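PDB 3PBK: fatty Acyl-Adenylate Ligase from Escherichia coli, which is an AMP-binding enzyme of the ANL clan, modelled with 5'-O-[(S)-(dodecanoyloxy)(hydroxy)phosphoryl]adenosine in its pocket. Local coordinates for residues Gly217-Ser222 with Gln243-Tyr248; Pro20-Ala25 with Arg198-Asn203. All blocks are in the same frame, centred on the assembly; numbering follows the deposited sequence.

Contact 1 of 2, residues Gly217-Ser222 with Gln243-Tyr248; sequences GDRCVS and QLSVDY
Arg-219 bends at chi3 (-80°) and reaches across to Asp-247, two residues beyond the position it faces in the register. Its NH1 lies in the fork of the carboxylate, 2.6 Å from Asp-247 OD2, its salt-bridge partner, and 2.7 Å from Asp-247 OD1. The carboxylate comes to meet it because Asp-247 CG stands anti to its own carbonyl carbon; the two side chains cross at about a right angle, their planes 57° apart. The ion pair sits on the Val-221/Asp-247 side of two parallel strands, 220-222 and 246-248, the strands of a beta-alpha-beta unit whose crossover is helix 229-241. Cys-220 straddles Val-246: its N donates to Ser-245 O and its O accepts from Asp-247 N. Further along, Ser-222 N meets Asp-247 O at 2.9 Å, nearly along the C=O axis. On the helix 229-241 face, Cys-220 CB lies 3.5 Å from Val-246 CG2, the branch anti to the backbone N. The Cys-220 side chain is about 5 Å from the bound 5'-O-[(S)-(dodecanoyloxy)(hydroxy)phosphoryl]adenosine. Leu-244, CG anti to the carbonyl carbon, sets CD1 against Asp-218 CB (3.7 Å). Tyr-248 turns its ring edge to Ser-222 O, and its hydroxyl is hydrogen-bonded to Phe-235 O.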
# COMPACT_ATOMS: atom_id res chain seq x y z
N GLY A 217 24.15 7.41 4.68
CA GLY A 217 24.14 8.34 3.56
C GLY A 217 22.94 8.18 2.63
O GLY A 217 22.70 9.05 1.79
N ASP A 218 22.20 7.08 2.78
CA ASP A 218 20.94 6.91 2.04
C ASP A 218 19.95 8.00 2.44
O ASP A 218 19.99 8.54 3.55
CB ASP A 218 20.31 5.53 2.30
CG ASP A 218 20.72 4.49 1.25
OD1 ASP A 218 21.40 4.85 0.27
OD2 ASP A 218 20.35 3.30 1.42
N ARG A 219 19.05 8.32 1.52
CA ARG A 219 18.03 9.31 1.78
C ARG A 219 16.76 8.99 1.00
O ARG A 219 16.80 8.86 -0.22
CB ARG A 219 18.53 10.69 1.40
CG ARG A 219 17.43 11.61 0.91
CD ARG A 219 18.01 12.94 0.54
NE ARG A 219 18.23 13.76 1.73
CZ ARG A 219 17.58 14.89 1.94
NH1 ARG A 219 16.72 15.31 1.02
NH2 ARG A 219 17.80 15.61 3.03
N CYS A 220 15.65 8.90 1.72
CA CYS A 220 14.37 8.47 1.15
C CYS A 220 13.52 9.58 0.53
O CYS A 220 13.57 10.74 0.93
CB CYS A 220 13.54 7.76 2.21
SG CYS A 220 14.51 6.59 3.15
N VAL A 221 12.71 9.20 -0.45
CA VAL A 221 11.80 10.11 -1.13
C VAL A 221 10.46 9.40 -1.29
O VAL A 221 10.41 8.29 -1.83
CB VAL A 221 12.34 10.49 -2.53
CG1 VAL A 221 11.36 11.39 -3.27
CG2 VAL A 221 13.70 11.16 -2.41
N SER A 222 9.38 10.01 -0.81
CA SER A 222 8.07 9.39 -0.94
C SER A 222 7.00 10.39 -1.35
O SER A 222 7.02 11.55 -0.93
CB SER A 222 7.64 8.72 0.37
OG SER A 222 6.25 8.48 0.39
N GLN A 243 17.37 6.62 11.45
CA GLN A 243 17.97 7.94 11.56
C GLN A 243 18.36 8.51 10.21
O GLN A 243 19.36 9.21 10.10
CB GLN A 243 19.19 7.92 12.47
CG GLN A 243 19.04 7.02 13.65
CD GLN A 243 19.79 5.74 13.45
OE1 GLN A 243 19.31 4.66 13.79
NE2 GLN A 243 20.99 5.85 12.89
N LEU A 244 17.55 8.19 9.20
CA LEU A 244 17.73 8.65 7.81
C LEU A 244 16.73 9.73 7.43
O LEU A 244 15.57 9.66 7.79
CB LEU A 244 17.55 7.47 6.85
CG LEU A 244 18.65 6.42 6.75
CD1 LEU A 244 18.48 5.60 5.49
CD2 LEU A 244 20.02 7.07 6.77
N SER A 245 17.17 10.72 6.67
CA SER A 245 16.26 11.78 6.27
C SER A 245 15.28 11.31 5.18
O SER A 245 15.52 10.30 4.52
CB SER A 245 17.05 13.00 5.79
OG SER A 245 17.77 13.58 6.87
N VAL A 246 14.19 12.04 5.01
CA VAL A 246 13.24 11.73 3.96
C VAL A 246 12.58 13.00 3.42
O VAL A 246 12.42 13.97 4.14
CB VAL A 246 12.15 10.76 4.46
CG1 VAL A 246 11.25 11.45 5.46
CG2 VAL A 246 11.35 10.21 3.31
N ASP A 247 12.22 12.98 2.13
CA ASP A 247 11.52 14.10 1.50
C ASP A 247 10.16 13.66 0.98
O ASP A 247 10.07 12.67 0.26
CB ASP A 247 12.31 14.63 0.32
CG ASP A 247 13.78 14.76 0.61
OD1 ASP A 247 14.12 15.00 1.79
OD2 ASP A 247 14.59 14.61 -0.32
N TYR A 248 9.12 14.40 1.32
CA TYR A 248 7.77 14.05 0.89
C TYR A 248 7.20 14.96 -0.17
O TYR A 248 7.45 16.16 -0.16
CB TYR A 248 6.81 14.10 2.06
CG TYR A 248 7.22 13.24 3.21
CD1 TYR A 248 7.60 13.80 4.42
CD2 TYR A 248 7.22 11.87 3.09
CE1 TYR A 248 7.97 13.02 5.48
CE2 TYR A 248 7.59 11.07 4.15
CZ TYR A 248 7.97 11.64 5.34
OH TYR A 248 8.34 10.84 6.40

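Contact 2 of 2, residues Pro20-Ala25 with Arg198-Asn203; sequences PTLVDA and REVMAN
The guanidinium of Arg-198 has Glu-199 CG over one face, 3.7 Å above the plane and near the margin of the group rather than over its centre. The salt bridge from Arg-198 NH1 to Glu-199 OE2 is long, at 3.9 Å, and that oxygen also hydrogen-bonds Ser-422 OG. With CG anti to the backbone N (chi1 -176°), the Arg-198 chain starts away from residues 20-25. The contact itself belongs to Met-201, a selenomethionine on helix 197-211 that bends at both chi2 and chi3. Its CG lies 3.6 Å from Pro-20 O. Met-201 SE comes 4.1 Å from Leu-22 CD2, and CE ends near Ala-25 CB, so the bent chain runs from the Pro-20 carbonyl, before helix 22-29, to Ala-25 in its first turn. Leu-22 CD1 lies 3.8 Å from Val-200 CG1, the branch in the crowded position between backbone N and carbonyl carbon, and these side chains cross at about a right angle. Both also touch Leu-237 of helix 229-241 and strand 177-181, at Ala-178 and Tyr-179. One residue earlier in helix 197-211, His-197 ND1 is hydrogen-bonded to Leu-22 N. Between the segments themselves there is van der Waals packing alone, dispersion contacts that need no fixed directions.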
# COMPACT_ATOMS: atom_id res chain seq x y z
N PRO A 20 13.44 -1.83 20.77
CA PRO A 20 12.27 -2.53 21.31
C PRO A 20 10.97 -1.82 20.96
O PRO A 20 9.96 -2.47 20.69
CB PRO A 20 12.48 -2.45 22.83
CG PRO A 20 13.92 -2.04 23.01
CD PRO A 20 14.26 -1.23 21.83
N THR A 21 11.01 -0.49 20.94
CA THR A 21 9.81 0.32 20.94
C THR A 21 10.01 1.52 20.05
O THR A 21 11.11 2.05 19.98
CB THR A 21 9.53 0.81 22.35
OG1 THR A 21 8.70 -0.14 23.03
CG2 THR A 21 8.86 2.17 22.34
N LEU A 22 8.95 1.96 19.38
CA LEU A 22 9.03 3.12 18.47
C LEU A 22 9.53 4.37 19.18
O LEU A 22 10.22 5.20 18.58
CB LEU A 22 7.67 3.41 17.82
CG LEU A 22 7.30 2.63 16.56
CD1 LEU A 22 5.81 2.70 16.30
CD2 LEU A 22 8.06 3.16 15.38
N VAL A 23 9.18 4.50 20.45
CA VAL A 23 9.65 5.62 21.24
C VAL A 23 11.16 5.50 21.47
O VAL A 23 11.90 6.47 21.31
CB VAL A 23 8.89 5.72 22.57
CG1 VAL A 23 9.66 6.60 23.56
CG2 VAL A 23 7.49 6.24 22.32
N ASP A 24 11.62 4.30 21.82
CA ASP A 24 13.06 4.05 21.83
C ASP A 24 13.66 4.47 20.50
O ASP A 24 14.60 5.24 20.44
CB ASP A 24 13.34 2.58 22.08
CG ASP A 24 13.03 2.16 23.49
OD1 ASP A 24 13.34 2.95 24.41
OD2 ASP A 24 12.49 1.05 23.69
N ALA A 25 13.11 3.95 19.41
CA ALA A 25 13.61 4.28 18.09
C ALA A 25 13.78 5.79 17.92
O ALA A 25 14.87 6.26 17.61
CB ALA A 25 12.69 3.70 17.02
N ARG A 198 6.47 -4.40 19.22
CA ARG A 198 7.39 -5.47 18.86
C ARG A 198 7.28 -5.84 17.39
O ARG A 198 8.29 -6.06 16.72
CB ARG A 198 7.15 -6.72 19.70
CG ARG A 198 8.16 -7.82 19.40
CD ARG A 198 7.70 -9.15 19.91
NE ARG A 198 7.01 -9.94 18.88
CZ ARG A 198 5.70 -10.18 18.86
NH1 ARG A 198 4.89 -9.69 19.80
NH2 ARG A 198 5.20 -10.91 17.87
N GLU A 199 6.05 -5.91 16.91
CA GLU A 199 5.78 -6.29 15.54
C GLU A 199 6.28 -5.24 14.55
O GLU A 199 7.01 -5.55 13.61
CB GLU A 199 4.30 -6.59 15.36
CG GLU A 199 3.88 -7.83 16.14
CD GLU A 199 2.40 -7.86 16.52
OE1 GLU A 199 1.61 -7.06 15.96
OE2 GLU A 199 2.03 -8.69 17.38
N VAL A 200 5.90 -3.98 14.75
CA VAL A 200 6.33 -2.95 13.82
C VAL A 200 7.86 -2.82 13.85
O VAL A 200 8.48 -2.45 12.85
CB VAL A 200 5.65 -1.58 14.08
CG1 VAL A 200 6.33 -0.87 15.22
CG2 VAL A 200 5.69 -0.71 12.83
N MSE A 201 8.47 -3.13 14.99
CA MSE A 201 9.92 -3.06 15.09
C MSE A 201 10.58 -4.23 14.37
O MSE A 201 11.57 -4.05 13.68
CB MSE A 201 10.38 -2.97 16.54
CG MSE A 201 10.09 -1.62 17.17
SE MSE A 201 10.58 -0.04 16.07
CE MSE A 201 12.49 -0.41 15.77
N ALA A 202 10.01 -5.43 14.53
CA ALA A 202 10.51 -6.61 13.84
C ALA A 202 10.57 -6.35 12.35
O ALA A 202 11.55 -6.71 11.69
CB ALA A 202 9.64 -7.85 14.13
N ASN A 203 9.52 -5.72 11.83
CA ASN A 203 9.45 -5.46 10.41
C ASN A 203 10.40 -4.34 10.01
O ASN A 203 11.13 -4.47 9.03
CB ASN A 203 8.03 -5.16 9.95
CG ASN A 203 7.81 -5.52 8.48
OD1 ASN A 203 8.00 -6.66 8.09
ND2 ASN A 203 7.43 -4.55 7.67

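How the contacts relate
From the N terminus, residues 20-25 come first and wait 172 residues for their partner at 198-203, so contact 2 closes a very long loop. Inside that loop lie the whole four-stranded parallel sheet and the strands 45-50 and 35-39, the latter bordering strand 246-248 in the nine-stranded sheet. Helix 197-211 then leads on to strand 220-222, where contact 1 opens and closes again after only 20 residues. The two are in series, neither nested nor crossed. Their centres are 19 Å apart and their nearest atoms about 6 Å, without touching. Helix 229-241 lies within the loop closed by contact 1 and touches side chains of both contacts, linking them.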